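Local atomic coordinates of L-lysine 6-monooxygenase (Pseudomonas syringae pv. tomato, PDB entry 5CQF), a protein that probably uses FAD and NADPH to hydroxylate the side-chain amine of L-lysine or a related amino acid, a step of siderophore biosynthesis. Residues A[23-37]-A[76-88]. Sequence-based numbering, arbitrary orientation.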
ATOM      1  N   PRO A  23      17.017 -18.563  18.148  1.00 39.64           N
ATOM      2  CA  PRO A  23      16.131 -19.066  17.108  1.00 39.63           C
ATOM      3  C   PRO A  23      16.710 -20.249  16.344  1.00 39.66           C
ATOM      4  O   PRO A  23      16.010 -21.220  16.067  1.00 41.61           O
ATOM      5  CB  PRO A  23      15.985 -17.869  16.185  1.00 38.97           C
ATOM      6  CG  PRO A  23      16.163 -16.695  17.065  1.00 38.87           C
ATOM      7  CD  PRO A  23      17.109 -17.096  18.132  1.00 38.89           C
ATOM      8  N   ALA A  24      17.991 -20.180  16.016  1.00 38.53           N
ATOM      9  CA  ALA A  24      18.614 -21.243  15.254  1.00 37.65           C
ATOM     10  C   ALA A  24      18.525 -22.583  15.973  1.00 36.99           C
ATOM     11  O   ALA A  24      18.117 -23.584  15.369  1.00 36.33           O
ATOM     12  CB  ALA A  24      20.062 -20.882  14.950  1.00 40.02           C
ATOM     13  N   GLY A  25      18.902 -22.619  17.252  1.00 37.31           N
ATOM     14  CA  GLY A  25      18.805 -23.867  18.035  1.00 36.24           C
ATOM     15  C   GLY A  25      17.360 -24.290  18.276  1.00 37.33           C
ATOM     16  O   GLY A  25      17.037 -25.480  18.376  1.00 38.91           O
ATOM     17  N   ILE A  26      16.465 -23.323  18.394  1.00 36.59           N
ATOM     18  CA  ILE A  26      15.062 -23.659  18.607  1.00 36.08           C
ATOM     19  C   ILE A  26      14.503 -24.323  17.368  1.00 35.54           C
ATOM     20  O   ILE A  26      13.754 -25.314  17.443  1.00 36.15           O
ATOM     21  CB  ILE A  26      14.266 -22.419  18.967  1.00 36.00           C
ATOM     22  CG1 ILE A  26      14.597 -22.005  20.396  1.00 37.31           C
ATOM     23  CG2 ILE A  26      12.785 -22.686  18.839  1.00 37.50           C
ATOM     24  CD1 ILE A  26      14.294 -20.572  20.701  1.00 37.82           C
ATOM     25  N   ALA A  27      14.896 -23.780  16.222  1.00 33.95           N
ATOM     26  CA  ALA A  27      14.477 -24.329  14.950  1.00 33.70           C
ATOM     27  C   ALA A  27      14.915 -25.748  14.823  1.00 34.98           C
ATOM     28  O   ALA A  27      14.176 -26.551  14.327  1.00 35.56           O
ATOM     29  CB  ALA A  27      15.055 -23.522  13.799  1.00 32.80           C
ATOM     30  N   LEU A  28      16.156 -26.037  15.226  1.00 37.11           N
ATOM     31  CA  LEU A  28      16.688 -27.402  15.208  1.00 38.55           C
ATOM     32  C   LEU A  28      15.933 -28.320  16.133  1.00 39.36           C
ATOM     33  O   LEU A  28      15.603 -29.428  15.738  1.00 41.68           O
ATOM     34  CB  LEU A  28      18.155 -27.409  15.612  1.00 39.27           C
ATOM     35  CG  LEU A  28      18.837 -28.751  15.541  1.00 39.66           C
ATOM     36  CD1 LEU A  28      18.959 -29.259  14.116  1.00 39.57           C
ATOM     37  CD2 LEU A  28      20.192 -28.593  16.196  1.00 41.84           C
ATOM     38  N   ALA A  29      15.691 -27.888  17.364  1.00 39.34           N
ATOM     39  CA  ALA A  29      14.845 -28.678  18.284  1.00 41.52           C
ATOM     40  C   ALA A  29      13.472 -28.938  17.717  1.00 41.73           C
ATOM     41  O   ALA A  29      12.940 -30.032  17.891  1.00 41.98           O
ATOM     42  CB  ALA A  29      14.717 -28.001  19.634  1.00 42.83           C
ATOM     43  N   CYS A  30      12.896 -27.964  16.995  1.00 41.73           N
ATOM     44  CA  CYS A  30      11.588 -28.206  16.395  1.00 40.86           C
ATOM     45  C   CYS A  30      11.634 -29.353  15.398  1.00 40.89           C
ATOM     46  O   CYS A  30      10.700 -30.103  15.303  1.00 43.60           O
ATOM     47  CB  CYS A  30      11.031 -26.965  15.714  1.00 41.39           C
ATOM     48  SG  CYS A  30      10.539 -25.661  16.844  1.00 41.08           S
ATOM     49  N   ALA A  31      12.701 -29.492  14.637  1.00 41.12           N
ATOM     50  CA  ALA A  31      12.806 -30.631  13.712  1.00 41.96           C
ATOM     51  C   ALA A  31      12.802 -31.947  14.469  1.00 43.26           C
ATOM     52  O   ALA A  31      12.150 -32.900  14.049  1.00 42.77           O
ATOM     53  CB  ALA A  31      14.055 -30.549  12.855  1.00 40.30           C
ATOM     54  N   PHE A  32      13.531 -31.999  15.574  1.00 44.68           N
ATOM     55  CA  PHE A  32      13.575 -33.236  16.358  1.00 48.45           C
ATOM     56  C   PHE A  32      12.234 -33.524  16.987  1.00 49.34           C
ATOM     57  O   PHE A  32      11.733 -34.650  16.885  1.00 51.33           O
ATOM     58  CB  PHE A  32      14.686 -33.197  17.403  1.00 49.14           C
ATOM     59  CG  PHE A  32      16.045 -33.388  16.811  1.00 49.37           C
ATOM     60  CD1 PHE A  32      16.432 -34.628  16.357  1.00 50.75           C
ATOM     61  CD2 PHE A  32      16.904 -32.324  16.651  1.00 51.18           C
ATOM     62  CE1 PHE A  32      17.659 -34.817  15.781  1.00 51.33           C
ATOM     63  CE2 PHE A  32      18.146 -32.498  16.075  1.00 52.09           C
ATOM     64  CZ  PHE A  32      18.530 -33.754  15.645  1.00 51.84           C
ATOM     65  N   GLU A  33      11.626 -32.513  17.591  1.00 48.36           N
ATOM     66  CA  GLU A  33      10.301 -32.721  18.169  1.00 51.54           C
ATOM     67  C   GLU A  33       9.253 -33.104  17.130  1.00 50.26           C
ATOM     68  O   GLU A  33       8.486 -34.007  17.379  1.00 49.77           O
ATOM     69  CB  GLU A  33       9.850 -31.519  18.992  1.00 53.93           C
ATOM     70  CG  GLU A  33      10.713 -31.274  20.228  1.00 59.53           C
ATOM     71  CD  GLU A  33      10.580 -32.365  21.300  1.00 65.35           C
ATOM     72  OE1 GLU A  33       9.455 -32.904  21.473  1.00 73.10           O
ATOM     73  OE2 GLU A  33      11.597 -32.681  21.969  1.00 68.45           O
ATOM     74  N   ASP A  34       9.204 -32.441  15.972  1.00 49.91           N
ATOM     75  CA  ASP A  34       8.295 -32.885  14.900  1.00 50.35           C
ATOM     76  C   ASP A  34       8.449 -34.386  14.666  1.00 51.99           C
ATOM     77  O   ASP A  34       7.471 -35.109  14.553  1.00 52.95           O
ATOM     78  CB  ASP A  34       8.577 -32.169  13.575  1.00 49.40           C
ATOM     79  CG  ASP A  34       8.003 -30.739  13.525  1.00 51.69           C
ATOM     80  OD1 ASP A  34       7.350 -30.290  14.505  1.00 52.23           O
ATOM     81  OD2 ASP A  34       8.227 -30.061  12.483  1.00 49.51           O
ATOM     82  N   ALA A  35       9.693 -34.835  14.593  1.00 52.81           N
ATOM     83  CA  ALA A  35      10.005 -36.226  14.309  1.00 58.02           C
ATOM     84  C   ALA A  35       9.575 -37.185  15.447  1.00 60.77           C
ATOM     85  O   ALA A  35       8.918 -38.199  15.199  1.00 60.92           O
ATOM     86  CB  ALA A  35      11.487 -36.358  14.010  1.00 57.92           C
ATOM     87  N   ARG A  36       9.925 -36.823  16.680  1.00 63.04           N
ATOM     88  CA  ARG A  36       9.496 -37.532  17.890  1.00 66.24           C
ATOM     89  C   ARG A  36       7.978 -37.723  17.929  1.00 67.84           C
ATOM     90  O   ARG A  36       7.481 -38.833  18.174  1.00 67.82           O
ATOM     91  CB  ARG A  36       9.951 -36.756  19.140  1.00 69.78           C
ATOM     92  CG  ARG A  36       9.931 -37.540  20.451  1.00 75.28           C
ATOM     93  CD  ARG A  36       9.622 -36.646  21.649  1.00 77.90           C
ATOM     94  NE  ARG A  36       8.287 -36.039  21.537  1.00 80.81           N
ATOM     95  CZ  ARG A  36       7.135 -36.584  21.957  1.00 82.26           C
ATOM     96  NH1 ARG A  36       7.097 -37.774  22.554  1.00 87.36           N
ATOM     97  NH2 ARG A  36       5.997 -35.930  21.783  1.00 75.90           N
ATOM     98  N   GLU A  37       7.241 -36.643  17.682  1.00 67.73           N
ATOM     99  CA  GLU A  37       5.780 -36.673  17.783  1.00 69.82           C
ATOM    100  C   GLU A  37       5.147 -37.481  16.652  1.00 69.86           C
ATOM    101  O   GLU A  37       4.049 -38.005  16.793  1.00 70.73           O
ATOM    102  CB  GLU A  37       5.192 -35.260  17.789  1.00 68.16           C
ATOM    103  CG  GLU A  37       3.749 -35.204  18.285  1.00 68.43           C
ATOM    104  CD  GLU A  37       2.784 -34.566  17.303  1.00 67.50           C
ATOM    105  OE1 GLU A  37       1.763 -34.029  17.767  1.00 67.21           O
ATOM    106  OE2 GLU A  37       3.028 -34.610  16.082  1.00 63.64           O
ATOM    107  N   ASP A  76       8.449 -18.668   8.964  1.00 34.52           N
ATOM    108  CA  ASP A  76       8.571 -18.803  10.405  1.00 34.44           C
ATOM    109  C   ASP A  76       9.638 -19.849  10.706  1.00 34.83           C
ATOM    110  O   ASP A  76      10.420 -20.185   9.810  1.00 32.69           O
ATOM    111  CB  ASP A  76       7.197 -19.155  11.032  1.00 34.44           C
ATOM    112  CG  ASP A  76       6.632 -20.528  10.606  1.00 33.82           C
ATOM    113  OD1 ASP A  76       7.371 -21.441  10.238  1.00 32.53           O
ATOM    114  OD2 ASP A  76       5.396 -20.695  10.635  1.00 33.60           O
ATOM    115  N   LEU A  77       9.673 -20.383  11.940  1.00 35.66           N
ATOM    116  CA  LEU A  77      10.747 -21.303  12.354  1.00 36.33           C
ATOM    117  C   LEU A  77      10.586 -22.713  11.880  1.00 35.15           C
ATOM    118  O   LEU A  77      11.514 -23.506  12.085  1.00 35.62           O
ATOM    119  CB  LEU A  77      10.901 -21.356  13.880  1.00 38.89           C
ATOM    120  CG  LEU A  77      11.578 -20.151  14.496  1.00 41.98           C
ATOM    121  CD1 LEU A  77      11.419 -20.206  16.001  1.00 44.18           C
ATOM    122  CD2 LEU A  77      13.059 -20.033  14.113  1.00 42.46           C
ATOM    123  N   VAL A  78       9.434 -23.066  11.296  1.00 33.85           N
ATOM    124  CA  VAL A  78       9.197 -24.490  10.906  1.00 33.61           C
ATOM    125  C   VAL A  78       8.552 -24.745   9.581  1.00 32.07           C
ATOM    126  O   VAL A  78       8.854 -25.739   8.945  1.00 32.45           O
ATOM    127  CB  VAL A  78       8.356 -25.249  11.959  1.00 34.58           C
ATOM    128  CG1 VAL A  78       9.087 -25.236  13.274  1.00 34.73           C
ATOM    129  CG2 VAL A  78       6.964 -24.641  12.130  1.00 33.99           C
ATOM    130  N   THR A  79       7.653 -23.857   9.183  1.00 32.05           N
ATOM    131  CA  THR A  79       6.757 -24.073   8.054  1.00 32.05           C
ATOM    132  C   THR A  79       7.492 -24.322   6.743  1.00 34.11           C
ATOM    133  O   THR A  79       7.042 -25.145   5.968  1.00 35.49           O
ATOM    134  CB  THR A  79       5.790 -22.880   7.926  1.00 31.64           C
ATOM    135  OG1 THR A  79       4.903 -22.855   9.039  1.00 30.97           O
ATOM    136  CG2 THR A  79       4.992 -22.902   6.618  1.00 32.02           C
ATOM    137  N   PRO A  80       8.610 -23.599   6.455  1.00 35.05           N
ATOM    138  CA  PRO A  80       9.226 -23.845   5.132  1.00 35.17           C
ATOM    139  C   PRO A  80       9.800 -25.229   5.022  1.00 34.71           C
ATOM    140  O   PRO A  80       9.948 -25.742   3.919  1.00 38.14           O
ATOM    141  CB  PRO A  80      10.327 -22.766   5.014  1.00 34.99           C
ATOM    142  CG  PRO A  80       9.993 -21.740   6.020  1.00 35.37           C
ATOM    143  CD  PRO A  80       9.239 -22.457   7.138  1.00 34.64           C
ATOM    144  N   ARG A  81      10.099 -25.820   6.170  1.00 34.57           N
ATOM    145  CA  ARG A  81      10.560 -27.210   6.292  1.00 35.06           C
ATOM    146  C   ARG A  81       9.383 -28.170   6.449  1.00 37.75           C
ATOM    147  O   ARG A  81       9.362 -29.222   5.813  1.00 39.61           O
ATOM    148  CB  ARG A  81      11.457 -27.352   7.520  1.00 34.80           C
ATOM    149  CG  ARG A  81      11.842 -28.787   7.823  1.00 36.57           C
ATOM    150  CD  ARG A  81      12.755 -28.929   9.034  1.00 37.34           C
ATOM    151  NE  ARG A  81      12.145 -28.365  10.230  1.00 38.63           N
ATOM    152  CZ  ARG A  81      11.183 -28.937  10.950  1.00 40.17           C
ATOM    153  NH1 ARG A  81      10.721 -30.147  10.652  1.00 40.31           N
ATOM    154  NH2 ARG A  81      10.689 -28.290  12.002  1.00 42.18           N
ATOM    155  N   ASN A  82       8.409 -27.813   7.302  1.00 36.89           N
ATOM    156  CA  ASN A  82       7.241 -28.682   7.564  1.00 38.24           C
ATOM    157  C   ASN A  82       6.001 -27.881   8.001  1.00 35.28           C
ATOM    158  O   ASN A  82       5.881 -27.531   9.153  1.00 35.64           O
ATOM    159  CB  ASN A  82       7.602 -29.702   8.653  1.00 38.09           C
ATOM    160  CG  ASN A  82       6.409 -30.477   9.135  1.00 39.59           C
ATOM    161  OD1 ASN A  82       5.454 -30.683   8.402  1.00 40.50           O
ATOM    162  ND2 ASN A  82       6.463 -30.920  10.375  1.00 40.83           N
ATOM    163  N   PRO A  83       5.122 -27.552   7.076  1.00 33.99           N
ATOM    164  CA  PRO A  83       3.949 -26.769   7.426  1.00 35.09           C
ATOM    165  C   PRO A  83       2.999 -27.447   8.446  1.00 36.79           C
ATOM    166  O   PRO A  83       2.196 -26.769   9.037  1.00 37.67           O
ATOM    167  CB  PRO A  83       3.234 -26.609   6.088  1.00 34.61           C
ATOM    168  CG  PRO A  83       4.329 -26.708   5.074  1.00 34.45           C
ATOM    169  CD  PRO A  83       5.202 -27.776   5.625  1.00 34.90           C
ATOM    170  N   ARG A  84       3.114 -28.752   8.657  1.00 37.27           N
ATOM    171  CA  ARG A  84       2.243 -29.462   9.564  1.00 39.23           C
ATOM    172  C   ARG A  84       2.771 -29.456  10.988  1.00 39.33           C
ATOM    173  O   ARG A  84       2.119 -29.945  11.896  1.00 40.79           O
ATOM    174  CB  ARG A  84       2.085 -30.902   9.093  1.00 41.15           C
ATOM    175  CG  ARG A  84       1.619 -30.983   7.661  1.00 42.52           C
ATOM    176  CD  ARG A  84       1.278 -32.400   7.319  1.00 44.93           C
ATOM    177  NE  ARG A  84       0.035 -32.828   7.972  1.00 45.70           N
ATOM    178  CZ  ARG A  84      -0.413 -34.089   7.980  1.00 47.60           C
ATOM    179  NH1 ARG A  84       0.260 -35.050   7.372  1.00 48.02           N
ATOM    180  NH2 ARG A  84      -1.540 -34.391   8.601  1.00 48.81           N
ATOM    181  N   SER A  85       3.946 -28.894  11.185  1.00 37.96           N
ATOM    182  CA  SER A  85       4.518 -28.796  12.510  1.00 37.73           C
ATOM    183  C   SER A  85       3.554 -28.136  13.478  1.00 37.88           C
ATOM    184  O   SER A  85       2.819 -27.231  13.111  1.00 36.59           O
ATOM    185  CB  SER A  85       5.807 -27.999  12.440  1.00 36.64           C
ATOM    186  OG  SER A  85       6.374 -27.792  13.712  1.00 36.71           O
ATOM    187  N   ARG A  86       3.574 -28.569  14.732  1.00 38.92           N
ATOM    188  CA  ARG A  86       2.734 -27.934  15.711  1.00 40.79           C
ATOM    189  C   ARG A  86       3.281 -26.592  16.201  1.00 39.14           C
ATOM    190  O   ARG A  86       2.591 -25.890  16.941  1.00 38.79           O
ATOM    191  CB  ARG A  86       2.404 -28.896  16.854  1.00 44.53           C
ATOM    192  CG  ARG A  86       3.465 -29.135  17.900  1.00 48.60           C
ATOM    193  CD  ARG A  86       3.065 -30.373  18.701  1.00 53.66           C
ATOM    194  NE  ARG A  86       3.980 -30.654  19.801  1.00 57.80           N
ATOM    195  CZ  ARG A  86       5.102 -31.369  19.709  1.00 59.88           C
ATOM    196  NH1 ARG A  86       5.512 -31.887  18.549  1.00 61.71           N
ATOM    197  NH2 ARG A  86       5.844 -31.545  20.788  1.00 61.08           N
ATOM    198  N   PHE A  87       4.460 -26.202  15.705  1.00 37.84           N
ATOM    199  CA  PHE A  87       5.108 -24.929  16.058  1.00 36.93           C
ATOM    200  C   PHE A  87       4.994 -23.814  15.012  1.00 34.48           C
ATOM    201  O   PHE A  87       5.646 -22.788  15.120  1.00 33.89           O
ATOM    202  CB  PHE A  87       6.554 -25.211  16.388  1.00 37.64           C
ATOM    203  CG  PHE A  87       6.718 -26.423  17.260  1.00 40.02           C
ATOM    204  CD1 PHE A  87       6.257 -26.404  18.579  1.00 42.16           C
ATOM    205  CD2 PHE A  87       7.279 -27.580  16.764  1.00 40.82           C
ATOM    206  CE1 PHE A  87       6.385 -27.516  19.399  1.00 43.30           C
ATOM    207  CE2 PHE A  87       7.413 -28.693  17.571  1.00 42.58           C
ATOM    208  CZ  PHE A  87       6.963 -28.662  18.889  1.00 43.76           C
ATOM    209  N   SER A  88       4.116 -24.001  14.037  1.00 34.15           N
ATOM    210  CA  SER A  88       3.863 -22.992  13.018  1.00 32.82           C
ATOM    211  C   SER A  88       3.230 -21.733  13.599  1.00 32.63           C
ATOM    212  O   SER A  88       2.624 -21.770  14.645  1.00 33.10           O
ATOM    213  CB  SER A  88       2.976 -23.579  11.925  1.00 32.93           C
ATOM    214  OG  SER A  88       1.652 -23.756  12.394  1.00 34.24           O
TER
HETATM  215  O   HOH W   1      12.423 -25.940  12.295  1.00 37.45           O
HETATM  216  O   HOH W   2       4.933 -30.915  15.660  1.00 41.59           O
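D34, on the helix 23-37, pushes its carboxylate into the loop 76-88 and is held there by three side chains. R81 meets it end-on, NH1 and NH2 each 3.1 Å from D34 OD2, which lies near the guanidinium plane although the two flat groups are turned 47° apart. N82 ND2 also donates to OD2, 2.9 Å away and from well above the carboxylate plane. On the other oxygen, S85 OG donates to the syn lone pair of OD1; the same hydroxyl accepts from F87 N in an ST turn, which helps to hold the hydroxyl in position. Four protein donors and a water thus share one buried carboxylate, an environment likely to keep it ionised. The bend at chi3 (58°) lays the R81 guanidinium over A31, whose CA sits 3.4 Å above its plane.

Two waters extend the polar seam: one joins A27 O, L77 O and R81 NH2, the other D34 OD1 to R86 N and NH1. Farther along, R86 reaches E33 in a long salt bridge, OE1 to NH2 3.9 Å, while E37 turns its carboxylate to R84 of the second subunit.

Towards the N-terminal end of the helix the contact turns apolar. C30 CB rests 3.6 Å from V78 CG1, and its SG meets the F87 ring at an oblique angle, 4.3 Å from the centroid, a sulfur-aromatic contact. L77 sets CD1 against I26 CG2 and CD2 against A27 CB, with P23 CB a little farther off.

The helix follows strand 16-19 and a glycine-rich turn consistent with a Rossmann-type dinucleotide-binding motif. F32 packs on strand 47-50, whereas helix 111-125 covers C30, L77 and F87, and helix 412-428 touches P23 and A27.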